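Local coordinates for protein amorpha-4,11-diene synthase (Artemisia annua, PDB 4GAX) that probably cyclises farnesyl diphosphate into sesquiterpene products as a metal-dependent lyase, in a form engineered to probe product specificity, at residues K68-I73 and A78-L83; K381-D386 and E440-E445. All coordinates share one frame; numbering follows the deposited sequence.

In the fold
Two helix pairings at distant places in this all-helical chain are taken here, with centres 42 Å apart and nearest atoms about 26 Å apart, so neither touches the other. Contact 1 comes first along the chain: it closes the short turn between helices 52-71 and 77-89 in the N-terminal terpene synthase region. Contact 2 follows much later, inside the metal-binding region, and brings helix 374-399 against the end of helix 436-443 across 53 intervening residues, most of them helical. The two-part layout is that of plant sesquiterpene synthases, in which the C-terminal helical bundle carries the class I chemistry; contact 1 is therefore local packing in the other part.

Contact 1 (K68-I73 and A78-L83); sequences KEALDI and ANLLKL
The backbones come close where Ala70 faces Leu80, the CA atoms of these two residues being 5.2 Å apart, and from there the chain runs out along one helix and back along the next in roughly antiparallel directions. That closeness depends on Ala70: its lone methyl points at the neighbouring helix and lies against the base of the Leu80 side chain, with Ala70 CB 3.7 Å from Leu80 CB. Leu80 then sends its branches on past this point. The Leu80 CG is anti to the backbone N (chi1 170°), which carries Leu80 CD2 over to Leu71, where it settles against the root of that residue, 3.6 Å from Leu71 CA. The Leu71 side chain lies obliquely to that of Leu80, and the methyls Leu71 CD1 and Leu80 CD2 meet at 3.5 Å, tighter than usual van der Waals contact. The interface between the segments is thus purely apolar, one alanine and two leucines. It forms a helical hairpin, and the turn between the helices is tied by a hydrogen bond from His77 NE2 to Leu71 O. One turn further along, Leu83 carries the seam back to Leu66 and Leu67, while Leu80 also touches Leu67. Helix 97-111 packs His102 and His106 against Leu71, and Leu81 fastens helix 77-89 to helix 120-129 through Leu122, Trp123 and Leu126.

Contact 2 (K381-D386 and E440-E445); sequences KEFVKD and EWAVSE
Phe383 reaches across to Ala442 and Val443 with the far end of its ring. Phe383 CZ lies 3.5 Å from Val443 CG1 and 3.7 Å from Ala442 CB, both methyls approaching obliquely, while CE2 also rests on the valine methyl. At the ring edge, in plane, sits the backbone: Ala442 O is 3.9 Å from Phe383 CE1. The Phe383 and Val443 side chains cross at about a right angle. CG1 of the valine stands anti to its own carbonyl carbon (chi1 -48°), which turns that methyl to the ring. With the Phe383 ring cut back to an alanine, a gap would probably open beside Ala442 and Val443 and cost their methyls this aromatic contact. In this class I terpene synthase bundle, the ring bridges helix 374-399 and the last turn of helix 436-443, a short element just ahead of helix 447-461. The Phe383 side chain also touches Asn420 and Thr424 of helix 419-429. The short helix ends at Val443 itself; Ser444 N still bonds to Trp441 O, and Glu445 takes a positive phi. On the opposing helix, Glu382 and Asp386 both form salt bridges with Arg389.

Contact 1 (K68-I73 and A78-L83)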
loop_
_atom_site.group_PDB
_atom_site.type_symbol
_atom_site.label_atom_id
_atom_site.label_comp_id
_atom_site.label_asym_id
_atom_site.label_seq_id
_atom_site.Cartn_x
_atom_site.Cartn_y
_atom_site.Cartn_z
ATOM N N LYS A 68 -22.101 16.958 9.410
ATOM C CA LYS A 68 -22.492 17.615 10.654
ATOM C C LYS A 68 -23.916 17.243 11.047
ATOM O O LYS A 68 -24.184 16.944 12.213
ATOM C CB LYS A 68 -22.371 19.147 10.512
ATOM C CG LYS A 68 -22.773 19.905 11.755
ATOM C CD LYS A 68 -22.804 21.414 11.527
ATOM C CE LYS A 68 -23.082 22.156 12.829
ATOM N NZ LYS A 68 -22.031 21.882 13.849
ATOM N N GLU A 69 -24.825 17.268 10.074
ATOM C CA GLU A 69 -26.233 16.972 10.323
ATOM C C GLU A 69 -26.440 15.543 10.819
ATOM O O GLU A 69 -27.247 15.294 11.724
ATOM C CB GLU A 69 -27.063 17.220 9.058
ATOM C CG GLU A 69 -27.211 18.690 8.704
ATOM C CD GLU A 69 -27.868 18.902 7.350
ATOM O OE1 GLU A 69 -28.045 17.911 6.603
ATOM O OE2 GLU A 69 -28.206 20.064 7.034
ATOM N N ALA A 70 -25.712 14.611 10.216
ATOM C CA ALA A 70 -25.794 13.201 10.592
ATOM C C ALA A 70 -25.155 12.936 11.965
ATOM O O ALA A 70 -25.677 12.164 12.774
ATOM C CB ALA A 70 -25.132 12.342 9.523
ATOM N N LEU A 71 -24.021 13.578 12.220
ATOM C CA LEU A 71 -23.348 13.442 13.497
ATOM C C LEU A 71 -24.187 14.004 14.644
ATOM O O LEU A 71 -24.240 13.416 15.731
ATOM C CB LEU A 71 -21.992 14.147 13.457
ATOM C CG LEU A 71 -21.139 13.984 14.718
ATOM C CD1 LEU A 71 -20.971 12.507 15.055
ATOM C CD2 LEU A 71 -19.777 14.633 14.526
ATOM N N ASP A 72 -24.850 15.133 14.409
ATOM C CA ASP A 72 -25.625 15.775 15.478
ATOM C C ASP A 72 -26.858 14.987 15.938
ATOM O O ASP A 72 -27.440 15.296 16.978
ATOM C CB ASP A 72 -26.053 17.193 15.077
ATOM C CG ASP A 72 -24.888 18.177 15.033
ATOM O OD1 ASP A 72 -23.795 17.863 15.561
ATOM O OD2 ASP A 72 -25.075 19.280 14.468
ATOM N N ILE A 73 -27.284 13.987 15.174
ATOM C CA ILE A 73 -28.467 13.227 15.612
ATOM C C ILE A 73 -28.239 11.718 15.633
ATOM O O ILE A 73 -28.020 11.095 14.584
ATOM C CB ILE A 73 -29.783 13.615 14.881
ATOM C CG1 ILE A 73 -30.735 12.415 14.818
ATOM C CG2 ILE A 73 -29.504 14.173 13.512
ATOM C CD1 ILE A 73 -31.882 12.593 13.864
ATOM N N ALA A 78 -26.043 5.675 11.908
ATOM C CA ALA A 78 -25.820 4.638 10.911
ATOM C C ALA A 78 -25.643 5.287 9.536
ATOM O O ALA A 78 -24.790 4.881 8.738
ATOM C CB ALA A 78 -26.990 3.640 10.903
ATOM N N ASN A 79 -26.454 6.301 9.254
ATOM C CA ASN A 79 -26.328 7.014 7.986
ATOM C C ASN A 79 -25.011 7.773 7.910
ATOM O O ASN A 79 -24.459 7.966 6.826
ATOM C CB ASN A 79 -27.507 7.972 7.767
ATOM C CG ASN A 79 -28.817 7.240 7.477
ATOM O OD1 ASN A 79 -28.882 6.010 7.523
ATOM N ND2 ASN A 79 -29.865 7.999 7.180
ATOM N N LEU A 80 -24.514 8.221 9.059
ATOM C CA LEU A 80 -23.227 8.910 9.092
ATOM C C LEU A 80 -22.101 7.959 8.697
ATOM O O LEU A 80 -21.191 8.317 7.916
ATOM C CB LEU A 80 -22.976 9.509 10.483
ATOM C CG LEU A 80 -21.578 10.085 10.793
ATOM C CD1 LEU A 80 -21.180 11.228 9.878
ATOM C CD2 LEU A 80 -21.529 10.567 12.222
ATOM N N LEU A 81 -22.159 6.736 9.218
ATOM C CA LEU A 81 -21.138 5.745 8.879
ATOM C C LEU A 81 -21.167 5.467 7.393
ATOM O O LEU A 81 -20.121 5.319 6.772
ATOM C CB LEU A 81 -21.348 4.439 9.652
ATOM C CG LEU A 81 -21.072 4.518 11.157
ATOM C CD1 LEU A 81 -21.334 3.154 11.779
ATOM C CD2 LEU A 81 -19.625 4.941 11.395
ATOM N N LYS A 82 -22.370 5.375 6.827
ATOM C CA LYS A 82 -22.507 5.132 5.394
ATOM C C LYS A 82 -21.911 6.275 4.573
ATOM O O LYS A 82 -21.270 6.044 3.534
ATOM C CB LYS A 82 -23.975 4.912 5.022
ATOM C CG LYS A 82 -24.188 4.424 3.595
ATOM C CD LYS A 82 -23.272 3.233 3.282
ATOM C CE LYS A 82 -23.729 2.457 2.043
ATOM N NZ LYS A 82 -23.488 3.185 0.762
ATOM N N LEU A 83 -22.132 7.506 5.027
ATOM C CA LEU A 83 -21.597 8.673 4.330
ATOM C C LEU A 83 -20.077 8.674 4.404
ATOM O O LEU A 83 -19.399 8.970 3.410
ATOM C CB LEU A 83 -22.124 9.948 4.987
ATOM C CG LEU A 83 -21.745 11.297 4.371
ATOM C CD1 LEU A 83 -22.034 11.306 2.881
ATOM C CD2 LEU A 83 -22.566 12.395 5.059
#

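Contact 2 (K381-D386 and E440-E445)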
loop_
_atom_site.group_PDB
_atom_site.type_symbol
_atom_site.label_atom_id
_atom_site.label_comp_id
_atom_site.label_asym_id
_atom_site.label_seq_id
_atom_site.Cartn_x
_atom_site.Cartn_y
_atom_site.Cartn_z
ATOM N N LYS A 381 19.358 7.747 7.876
ATOM C CA LYS A 381 20.586 7.389 7.169
ATOM C C LYS A 381 21.112 6.014 7.564
ATOM O O LYS A 381 21.539 5.232 6.709
ATOM C CB LYS A 381 21.666 8.446 7.419
ATOM C CG LYS A 381 23.036 8.077 6.848
ATOM C CD LYS A 381 23.988 9.270 6.890
ATOM C CE LYS A 381 24.422 9.583 8.315
ATOM N NZ LYS A 381 25.328 10.770 8.368
ATOM N N GLU A 382 21.071 5.717 8.860
ATOM C CA GLU A 382 21.584 4.443 9.366
ATOM C C GLU A 382 20.793 3.262 8.786
ATOM O O GLU A 382 21.347 2.193 8.542
ATOM C CB GLU A 382 21.530 4.433 10.897
ATOM C CG GLU A 382 21.969 3.139 11.555
ATOM C CD GLU A 382 23.450 2.838 11.368
ATOM O OE1 GLU A 382 24.230 3.769 11.057
ATOM O OE2 GLU A 382 23.831 1.660 11.541
ATOM N N PHE A 383 19.503 3.460 8.548
ATOM C CA PHE A 383 18.701 2.404 7.938
ATOM C C PHE A 383 19.129 2.153 6.498
ATOM O O PHE A 383 19.036 1.032 5.993
ATOM C CB PHE A 383 17.218 2.770 7.974
ATOM C CG PHE A 383 16.547 2.458 9.287
ATOM C CD1 PHE A 383 15.911 1.237 9.484
ATOM C CD2 PHE A 383 16.556 3.380 10.320
ATOM C CE1 PHE A 383 15.287 0.944 10.684
ATOM C CE2 PHE A 383 15.928 3.095 11.527
ATOM C CZ PHE A 383 15.295 1.873 11.707
ATOM N N VAL A 384 19.584 3.204 5.827
ATOM C CA VAL A 384 20.059 3.054 4.466
ATOM C C VAL A 384 21.361 2.265 4.486
ATOM O O VAL A 384 21.542 1.323 3.699
ATOM C CB VAL A 384 20.266 4.415 3.796
ATOM C CG1 VAL A 384 20.627 4.220 2.322
ATOM C CG2 VAL A 384 18.988 5.240 3.906
ATOM N N LYS A 385 22.256 2.620 5.404
ATOM C CA LYS A 385 23.511 1.887 5.545
ATOM C C LYS A 385 23.243 0.447 5.934
ATOM O O LYS A 385 23.915 -0.458 5.449
ATOM C CB LYS A 385 24.395 2.524 6.605
ATOM C CG LYS A 385 24.949 3.880 6.217
ATOM C CD LYS A 385 25.793 4.405 7.356
ATOM C CE LYS A 385 26.436 5.727 7.024
ATOM N NZ LYS A 385 27.223 6.183 8.193
ATOM N N ASP A 386 22.267 0.235 6.814
ATOM C CA ASP A 386 21.975 -1.124 7.285
ATOM C C ASP A 386 21.425 -1.993 6.159
ATOM O O ASP A 386 21.638 -3.202 6.132
ATOM C CB ASP A 386 20.999 -1.118 8.458
ATOM C CG ASP A 386 21.034 -2.416 9.234
ATOM O OD1 ASP A 386 22.128 -2.759 9.726
ATOM O OD2 ASP A 386 19.994 -3.105 9.325
ATOM N N GLU A 440 12.285 4.834 17.349
ATOM C CA GLU A 440 12.498 3.775 18.326
ATOM C C GLU A 440 11.708 2.536 17.907
ATOM O O GLU A 440 12.219 1.410 17.946
ATOM C CB GLU A 440 12.075 4.232 19.726
ATOM C CG GLU A 440 12.949 5.323 20.319
ATOM C CD GLU A 440 12.362 5.905 21.599
ATOM O OE1 GLU A 440 11.243 5.492 21.986
ATOM O OE2 GLU A 440 13.019 6.774 22.216
ATOM N N TRP A 441 10.460 2.742 17.510
ATOM C CA TRP A 441 9.643 1.643 17.007
ATOM C C TRP A 441 10.341 0.944 15.839
ATOM O O TRP A 441 10.547 -0.274 15.857
ATOM C CB TRP A 441 8.269 2.151 16.560
ATOM C CG TRP A 441 7.398 1.045 16.075
ATOM C CD1 TRP A 441 6.724 0.133 16.843
ATOM C CD2 TRP A 441 7.107 0.719 14.717
ATOM N NE1 TRP A 441 6.034 -0.740 16.042
ATOM C CE2 TRP A 441 6.247 -0.399 14.730
ATOM C CE3 TRP A 441 7.489 1.266 13.485
ATOM C CZ2 TRP A 441 5.765 -0.980 13.562
ATOM C CZ3 TRP A 441 7.005 0.691 12.326
ATOM C CH2 TRP A 441 6.153 -0.419 12.371
ATOM N N ALA A 442 10.721 1.739 14.842
ATOM C CA ALA A 442 11.439 1.256 13.660
ATOM C C ALA A 442 12.670 0.416 13.986
ATOM O O ALA A 442 12.907 -0.613 13.349
ATOM C CB ALA A 442 11.829 2.430 12.761
ATOM N N VAL A 443 13.456 0.843 14.971
ATOM C CA VAL A 443 14.682 0.112 15.300
ATOM C C VAL A 443 14.418 -1.090 16.207
ATOM O O VAL A 443 15.271 -1.956 16.355
ATOM C CB VAL A 443 15.776 1.023 15.928
ATOM C CG1 VAL A 443 15.961 2.300 15.105
ATOM C CG2 VAL A 443 15.434 1.367 17.362
ATOM N N SER A 444 13.222 -1.153 16.783
ATOM C CA SER A 444 12.852 -2.221 17.708
ATOM C C SER A 444 12.715 -3.586 17.063
ATOM O O SER A 444 12.459 -4.567 17.768
ATOM C CB SER A 444 11.499 -1.904 18.359
ATOM O OG SER A 444 11.574 -0.727 19.130
ATOM N N GLU A 445 12.856 -3.652 15.740
ATOM C CA GLU A 445 12.476 -4.853 14.983
ATOM C C GLU A 445 11.042 -5.298 15.317
ATOM O O GLU A 445 10.824 -6.402 15.823
ATOM C CB GLU A 445 13.484 -5.989 15.202
ATOM C CG GLU A 445 14.838 -5.700 14.586
ATOM C CD GLU A 445 15.952 -6.584 15.130
ATOM O OE1 GLU A 445 15.678 -7.739 15.535
ATOM O OE2 GLU A 445 17.108 -6.105 15.155
#